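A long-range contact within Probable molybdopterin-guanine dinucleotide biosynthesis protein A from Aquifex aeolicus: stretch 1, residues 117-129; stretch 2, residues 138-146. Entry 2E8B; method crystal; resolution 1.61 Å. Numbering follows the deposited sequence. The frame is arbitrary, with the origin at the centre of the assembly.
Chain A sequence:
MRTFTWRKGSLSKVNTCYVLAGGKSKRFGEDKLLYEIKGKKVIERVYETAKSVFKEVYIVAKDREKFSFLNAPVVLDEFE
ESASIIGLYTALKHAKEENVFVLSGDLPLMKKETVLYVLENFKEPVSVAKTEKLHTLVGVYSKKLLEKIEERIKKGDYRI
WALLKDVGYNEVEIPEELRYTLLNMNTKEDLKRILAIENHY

Stretch 1, residues 117-129: YVLENFKEPVSVA
Stretch 2, residues 138-146: VGVYSKKLL

Stretch 1 enters as the last turn of a helix, residues 117-120, leaves helical phi/psi at Asn 121 (-100/17), runs extended through Phe 122 (-65/138), Lys 123 (-146/137) and Glu 124 (-64/154), then bends at Pro 125 (-90/-16) and enters a strand at 126-129. A cis peptide bond precedes Pro 125, just before the strand begins. Stretch 2 turns a corner at Val 138 (-137/91) and Gly 139 (175/-172), then runs extended through Val 140 (-109/129), Tyr 141 (-118/144) and Ser 142 (-91/138), and takes helical phi/psi at 143-145.

The strands run antiparallel, their axes 159° apart and 5.1 Å at closest approach. Ser 127 and Val 140 form the hydrogen-bonded pair, CA to CA 5.4 Å: Ser 127 N donates to Val 140 O at 3.1 Å, and Val 140 N to Ser 127 O at 2.9 Å. The non-hydrogen-bonded pairs lie closer, with CA-CA distances of 4.8 Å for Val 126 with Tyr 141 and 4.1 Å for Val 128 with Gly 139. Ala 129 N to Val 138 O, 2.9 Å, continues the ladder; at the other end Ser 142 N reaches Pro 125 O at 3.2 Å, a weak bond bent to 125° at the hydrogen.

The tightest pairing, Val 128 with Gly 139, leaves no room for a CB on Gly 139. An ideal CB there would sit 2.1 Å from Ser 127 O and 2.8 Å from Val 128 CG1, both clashes. Without it, Gly 139 CA approaches Ser 127 O to 3.1 Å in a CA-H...O contact.

The side chains of Val 126, Val 128 and Tyr 141 share one sheet face. Tyr 141 (chi1 m, chi2 76°) turns one ring face to Val 126 (t), whose CG1 is 3.7 Å from the ring centroid and 10° off the normal. Val 128 (m) approaches obliquely, CG1 to Tyr 141 CE1 4.0 Å. Val 126 CG2 lies 3.1 Å from Leu 145 CD1, unusually short for two methyl groups and not a spacing to copy as a target; Leu 145 is m, t.

Ser 127 and Val 140 point to the other face, where the helix end and loop cover the valine. Val 140 (t) sends CG1 over the Phe 122 ring, 3.6 Å from its centroid and 17° off the normal, with Phe 122 at chi1 t, chi2 57°. Val 140 CG2 meets Leu 119 CD2 (m, t) at 3.9 Å and, more loosely, Val 118 CG1 (t) at 4.5 Å. Within stretch 1, Asn 121 ND2 bonds to Tyr 117 O at 2.9 Å at the helix end, and Lys 123 N bonds to Ser 127 OG at 2.8 Å, linking the loop to the strand, with Ser 127 at chi1 m.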

ATOM      1  N   TYR A 117      -5.892  10.657  -8.062  1.00 12.29           N
ATOM      2  CA  TYR A 117      -7.336  10.799  -7.891  1.00 12.53           C
ATOM      3  C   TYR A 117      -7.697  10.506  -6.440  1.00 12.88           C
ATOM      4  O   TYR A 117      -8.562  11.171  -5.858  1.00 12.94           O
ATOM      5  CB  TYR A 117      -8.111   9.845  -8.808  1.00 11.61           C
ATOM      6  CG  TYR A 117      -9.605  10.113  -8.820  1.00 11.82           C
ATOM      7  CD1 TYR A 117     -10.126  11.236  -9.460  1.00 13.10           C
ATOM      8  CD2 TYR A 117     -10.494   9.249  -8.177  1.00 14.04           C
ATOM      9  CE1 TYR A 117     -11.497  11.496  -9.463  1.00 14.74           C
ATOM     10  CE2 TYR A 117     -11.869   9.499  -8.173  1.00 14.61           C
ATOM     11  CZ  TYR A 117     -12.359  10.624  -8.817  1.00 15.78           C
ATOM     12  OH  TYR A 117     -13.706  10.895  -8.800  1.00 17.41           O
ATOM     13  N   VAL A 118      -7.027   9.520  -5.850  1.00 12.82           N
ATOM     14  CA  VAL A 118      -7.297   9.189  -4.458  1.00 12.65           C
ATOM     15  C   VAL A 118      -6.863  10.352  -3.574  1.00 12.51           C
ATOM     16  O   VAL A 118      -7.599  10.759  -2.678  1.00 12.67           O
ATOM     17  CB  VAL A 118      -6.579   7.891  -4.027  1.00 10.98           C
ATOM     18  CG1 VAL A 118      -6.752   7.670  -2.521  1.00 13.39           C
ATOM     19  CG2 VAL A 118      -7.179   6.716  -4.776  1.00 13.49           C
ATOM     20  N   LEU A 119      -5.683  10.905  -3.846  1.00 11.42           N
ATOM     21  CA  LEU A 119      -5.193  12.035  -3.062  1.00 10.97           C
ATOM     22  C   LEU A 119      -6.152  13.219  -3.126  1.00 12.03           C
ATOM     23  O   LEU A 119      -6.407  13.879  -2.116  1.00 13.62           O
ATOM     24  CB  LEU A 119      -3.819  12.497  -3.561  1.00 12.82           C
ATOM     25  CG  LEU A 119      -2.625  11.584  -3.273  1.00 11.83           C
ATOM     26  CD1 LEU A 119      -1.361  12.188  -3.864  1.00 15.38           C
ATOM     27  CD2 LEU A 119      -2.476  11.411  -1.776  1.00 14.60           C
ATOM     28  N   GLU A 120      -6.664  13.497  -4.320  1.00 12.51           N
ATOM     29  CA  GLU A 120      -7.582  14.617  -4.506  1.00 12.67           C
ATOM     30  C   GLU A 120      -8.857  14.431  -3.692  1.00 13.69           C
ATOM     31  O   GLU A 120      -9.427  15.399  -3.192  1.00 12.86           O
ATOM     32  CB  GLU A 120      -7.938  14.769  -5.992  1.00 13.56           C
ATOM     33  CG  GLU A 120      -8.888  15.927  -6.293  1.00 15.84           C
ATOM     34  CD  GLU A 120      -9.260  16.025  -7.768  1.00 16.37           C
ATOM     35  OE1 GLU A 120      -8.353  15.924  -8.623  1.00 13.34           O
ATOM     36  OE2 GLU A 120     -10.458  16.223  -8.074  1.00 18.82           O
ATOM     37  N   ASN A 121      -9.289  13.181  -3.554  1.00 13.08           N
ATOM     38  CA  ASN A 121     -10.515  12.863  -2.828  1.00 12.72           C
ATOM     39  C   ASN A 121     -10.312  12.368  -1.399  1.00 13.70           C
ATOM     40  O   ASN A 121     -11.232  11.812  -0.795  1.00 15.26           O
ATOM     41  CB  ASN A 121     -11.307  11.821  -3.617  1.00 13.93           C
ATOM     42  CG  ASN A 121     -11.911  12.396  -4.872  1.00 16.39           C
ATOM     43  OD1 ASN A 121     -12.930  13.082  -4.818  1.00 19.28           O
ATOM     44  ND2 ASN A 121     -11.276  12.142  -6.011  1.00 17.98           N
ATOM     45  N   PHE A 122      -9.125  12.589  -0.846  1.00 14.39           N
ATOM     46  CA  PHE A 122      -8.852  12.139   0.511  1.00 15.25           C
ATOM     47  C   PHE A 122      -9.687  12.837   1.585  1.00 16.00           C
ATOM     48  O   PHE A 122      -9.890  14.050   1.548  1.00 17.06           O
ATOM     49  CB  PHE A 122      -7.368  12.316   0.849  1.00 16.03           C
ATOM     50  CG  PHE A 122      -7.056  12.123   2.307  1.00 15.83           C
ATOM     51  CD1 PHE A 122      -7.388  10.932   2.952  1.00 16.00           C
ATOM     52  CD2 PHE A 122      -6.458  13.138   3.048  1.00 17.48           C
ATOM     53  CE1 PHE A 122      -7.132  10.758   4.316  1.00 17.83           C
ATOM     54  CE2 PHE A 122      -6.199  12.973   4.407  1.00 17.56           C
ATOM     55  CZ  PHE A 122      -6.538  11.779   5.043  1.00 16.34           C
ATOM     56  N   LYS A 123     -10.163  12.039   2.536  1.00 17.18           N
ATOM     57  CA  LYS A 123     -10.941  12.501   3.682  1.00 19.37           C
ATOM     58  C   LYS A 123     -10.576  11.605   4.868  1.00 18.57           C
ATOM     59  O   LYS A 123     -10.465  10.387   4.723  1.00 18.06           O
ATOM     60  CB  LYS A 123     -12.443  12.396   3.397  1.00 19.27           C
ATOM     61  CG  LYS A 123     -12.945  13.458   2.435  1.00 24.73           C
ATOM     62  CD  LYS A 123     -14.396  13.224   2.033  1.00 29.20           C
ATOM     63  CE  LYS A 123     -14.935  14.395   1.216  1.00 30.48           C
ATOM     64  NZ  LYS A 123     -15.017  15.620   2.061  1.00 34.70           N
ATOM     65  N   GLU A 124     -10.383  12.211   6.033  1.00 19.30           N
ATOM     66  CA  GLU A 124     -10.033  11.469   7.240  1.00 19.72           C
ATOM     67  C   GLU A 124     -11.154  10.513   7.657  1.00 18.66           C
ATOM     68  O   GLU A 124     -12.318  10.743   7.342  1.00 16.92           O
ATOM     69  CB  GLU A 124      -9.733  12.450   8.374  1.00 22.69           C
ATOM     70  CG  GLU A 124      -8.489  13.299   8.136  1.00 27.96           C
ATOM     71  CD  GLU A 124      -8.260  14.323   9.231  1.00 32.47           C
ATOM     72  OE1 GLU A 124      -8.176  13.924  10.411  1.00 36.09           O
ATOM     73  OE2 GLU A 124      -8.165  15.526   8.913  1.00 37.65           O
ATOM     74  N   PRO A 125     -10.816   9.425   8.375  1.00 19.10           N
ATOM     75  CA  PRO A 125      -9.466   9.055   8.804  1.00 17.63           C
ATOM     76  C   PRO A 125      -8.738   8.181   7.788  1.00 17.77           C
ATOM     77  O   PRO A 125      -7.522   8.023   7.859  1.00 15.66           O
ATOM     78  CB  PRO A 125      -9.722   8.314  10.111  1.00 19.97           C
ATOM     79  CG  PRO A 125     -10.967   7.567   9.802  1.00 19.70           C
ATOM     80  CD  PRO A 125     -11.820   8.592   9.065  1.00 19.06           C
ATOM     81  N   VAL A 126      -9.497   7.614   6.857  1.00 16.65           N
ATOM     82  CA  VAL A 126      -8.954   6.746   5.814  1.00 16.14           C
ATOM     83  C   VAL A 126      -9.774   6.881   4.540  1.00 14.85           C
ATOM     84  O   VAL A 126     -10.994   6.996   4.589  1.00 13.04           O
ATOM     85  CB  VAL A 126      -9.015   5.261   6.226  1.00 17.57           C
ATOM     86  CG1 VAL A 126      -8.387   4.396   5.135  1.00 16.30           C
ATOM     87  CG2 VAL A 126      -8.328   5.054   7.547  1.00 17.96           C
ATOM     88  N   SER A 127      -9.093   6.871   3.400  1.00 13.96           N
ATOM     89  CA  SER A 127      -9.758   6.931   2.104  1.00 13.25           C
ATOM     90  C   SER A 127      -9.080   5.869   1.261  1.00 14.04           C
ATOM     91  O   SER A 127      -7.870   5.921   1.039  1.00 14.46           O
ATOM     92  CB  SER A 127      -9.591   8.307   1.452  1.00 16.55           C
ATOM     93  OG  SER A 127     -10.413   9.265   2.099  1.00 17.35           O
ATOM     94  N   VAL A 128      -9.855   4.891   0.815  1.00 12.96           N
ATOM     95  CA  VAL A 128      -9.301   3.816   0.013  1.00 14.18           C
ATOM     96  C   VAL A 128     -10.036   3.667  -1.302  1.00 15.42           C
ATOM     97  O   VAL A 128     -11.226   3.979  -1.411  1.00 14.15           O
ATOM     98  CB  VAL A 128      -9.351   2.473   0.764  1.00 15.07           C
ATOM     99  CG1 VAL A 128      -8.263   2.426   1.828  1.00 16.01           C
ATOM    100  CG2 VAL A 128     -10.715   2.293   1.399  1.00 16.56           C
ATOM    101  N   ALA A 129      -9.309   3.183  -2.300  1.00 14.97           N
ATOM    102  CA  ALA A 129      -9.854   2.978  -3.634  1.00 15.05           C
ATOM    103  C   ALA A 129     -10.937   1.905  -3.655  1.00 14.82           C
ATOM    104  O   ALA A 129     -10.829   0.888  -2.976  1.00 14.42           O
ATOM    105  CB  ALA A 129      -8.724   2.599  -4.593  1.00 12.61           C
ATOM    106  N   VAL A 138      -4.714   0.532  -1.035  1.00 10.83           N
ATOM    107  CA  VAL A 138      -4.532   1.603  -2.011  1.00 12.53           C
ATOM    108  C   VAL A 138      -5.305   2.791  -1.452  1.00 11.96           C
ATOM    109  O   VAL A 138      -6.506   2.949  -1.687  1.00 14.17           O
ATOM    110  CB  VAL A 138      -5.080   1.253  -3.418  1.00 10.80           C
ATOM    111  CG1 VAL A 138      -4.914   2.454  -4.349  1.00 14.89           C
ATOM    112  CG2 VAL A 138      -4.331   0.052  -3.996  1.00 11.43           C
ATOM    113  N   GLY A 139      -4.617   3.613  -0.671  1.00 12.68           N
ATOM    114  CA  GLY A 139      -5.287   4.757  -0.092  1.00 11.94           C
ATOM    115  C   GLY A 139      -4.436   5.544   0.874  1.00 14.40           C
ATOM    116  O   GLY A 139      -3.238   5.303   1.022  1.00 15.16           O
ATOM    117  N   VAL A 140      -5.075   6.499   1.539  1.00 12.94           N
ATOM    118  CA  VAL A 140      -4.401   7.339   2.510  1.00 13.26           C
ATOM    119  C   VAL A 140      -4.895   6.948   3.888  1.00 13.66           C
ATOM    120  O   VAL A 140      -6.104   6.869   4.122  1.00 14.08           O
ATOM    121  CB  VAL A 140      -4.701   8.832   2.265  1.00 12.34           C
ATOM    122  CG1 VAL A 140      -3.984   9.696   3.304  1.00 13.69           C
ATOM    123  CG2 VAL A 140      -4.244   9.219   0.865  1.00 13.68           C
ATOM    124  N   TYR A 141      -3.946   6.690   4.781  1.00 12.46           N
ATOM    125  CA  TYR A 141      -4.236   6.306   6.160  1.00 12.47           C
ATOM    126  C   TYR A 141      -3.669   7.332   7.124  1.00 14.58           C
ATOM    127  O   TYR A 141      -2.589   7.877   6.893  1.00 14.02           O
ATOM    128  CB  TYR A 141      -3.609   4.951   6.496  1.00 13.60           C
ATOM    129  CG  TYR A 141      -4.384   3.759   5.994  1.00 13.98           C
ATOM    130  CD1 TYR A 141      -4.353   3.389   4.647  1.00 13.83           C
ATOM    131  CD2 TYR A 141      -5.163   3.006   6.869  1.00 11.63           C
ATOM    132  CE1 TYR A 141      -5.086   2.290   4.183  1.00 13.30           C
ATOM    133  CE2 TYR A 141      -5.899   1.913   6.419  1.00 13.69           C
ATOM    134  CZ  TYR A 141      -5.858   1.561   5.082  1.00 12.81           C
ATOM    135  OH  TYR A 141      -6.614   0.495   4.660  1.00 14.39           O
ATOM    136  N   SER A 142      -4.397   7.570   8.212  1.00 17.27           N
ATOM    137  CA  SER A 142      -3.983   8.517   9.241  1.00 18.63           C
ATOM    138  C   SER A 142      -3.166   7.835  10.333  1.00 18.90           C
ATOM    139  O   SER A 142      -3.501   6.744  10.789  1.00 19.95           O
ATOM    140  CB  SER A 142      -5.209   9.174   9.878  1.00 19.82           C
ATOM    141  OG  SER A 142      -4.837   9.951  11.002  1.00 22.95           O
ATOM    142  N   LYS A 143      -2.094   8.491  10.762  1.00 20.65           N
ATOM    143  CA  LYS A 143      -1.244   7.941  11.806  1.00 22.23           C
ATOM    144  C   LYS A 143      -2.034   7.815  13.110  1.00 21.02           C
ATOM    145  O   LYS A 143      -1.697   7.008  13.976  1.00 22.27           O
ATOM    146  CB  LYS A 143      -0.027   8.845  12.020  1.00 22.82           C
ATOM    147  CG  LYS A 143       1.047   8.238  12.897  1.00 23.01           C
ATOM    148  CD  LYS A 143       2.198   9.204  13.102  1.00 23.55           C
ATOM    149  CE  LYS A 143       3.248   8.612  14.026  1.00 22.49           C
ATOM    150  NZ  LYS A 143       3.905   7.415  13.434  1.00 21.51           N
ATOM    151  N   LYS A 144      -3.088   8.614  13.237  1.00 22.44           N
ATOM    152  CA  LYS A 144      -3.923   8.601  14.434  1.00 24.06           C
ATOM    153  C   LYS A 144      -4.611   7.260  14.641  1.00 22.58           C
ATOM    154  O   LYS A 144      -5.168   6.997  15.704  1.00 22.36           O
ATOM    155  CB  LYS A 144      -4.968   9.720  14.361  1.00 27.42           C
ATOM    156  CG  LYS A 144      -4.368  11.120  14.425  1.00 31.28           C
ATOM    157  CD  LYS A 144      -5.432  12.209  14.384  1.00 33.65           C
ATOM    158  CE  LYS A 144      -4.801  13.593  14.463  1.00 36.04           C
ATOM    159  NZ  LYS A 144      -5.815  14.684  14.482  1.00 38.93           N
ATOM    160  N   LEU A 145      -4.563   6.410  13.621  1.00 20.59           N
ATOM    161  CA  LEU A 145      -5.179   5.090  13.692  1.00 21.50           C
ATOM    162  C   LEU A 145      -4.255   4.068  14.353  1.00 22.19           C
ATOM    163  O   LEU A 145      -4.675   2.956  14.674  1.00 21.96           O
ATOM    164  CB  LEU A 145      -5.515   4.608  12.285  1.00 23.02           C
ATOM    165  CG  LEU A 145      -6.451   5.492  11.469  1.00 24.31           C
ATOM    166  CD1 LEU A 145      -6.452   5.012  10.039  1.00 25.73           C
ATOM    167  CD2 LEU A 145      -7.849   5.456  12.060  1.00 27.37           C
ATOM    168  N   LEU A 146      -2.998   4.447  14.554  1.00 22.84           N
ATOM    169  CA  LEU A 146      -2.017   3.545  15.148  1.00 23.43           C
ATOM    170  C   LEU A 146      -2.485   2.848  16.426  1.00 24.66           C
ATOM    171  O   LEU A 146      -2.351   1.633  16.553  1.00 23.68           O
ATOM    172  CB  LEU A 146      -0.709   4.295  15.409  1.00 25.18           C
ATOM    173  CG  LEU A 146       0.508   3.430  15.730  1.00 26.81           C
ATOM    174  CD1 LEU A 146       0.684   2.348  14.670  1.00 25.74           C
ATOM    175  CD2 LEU A 146       1.738   4.314  15.796  1.00 26.49           C
TER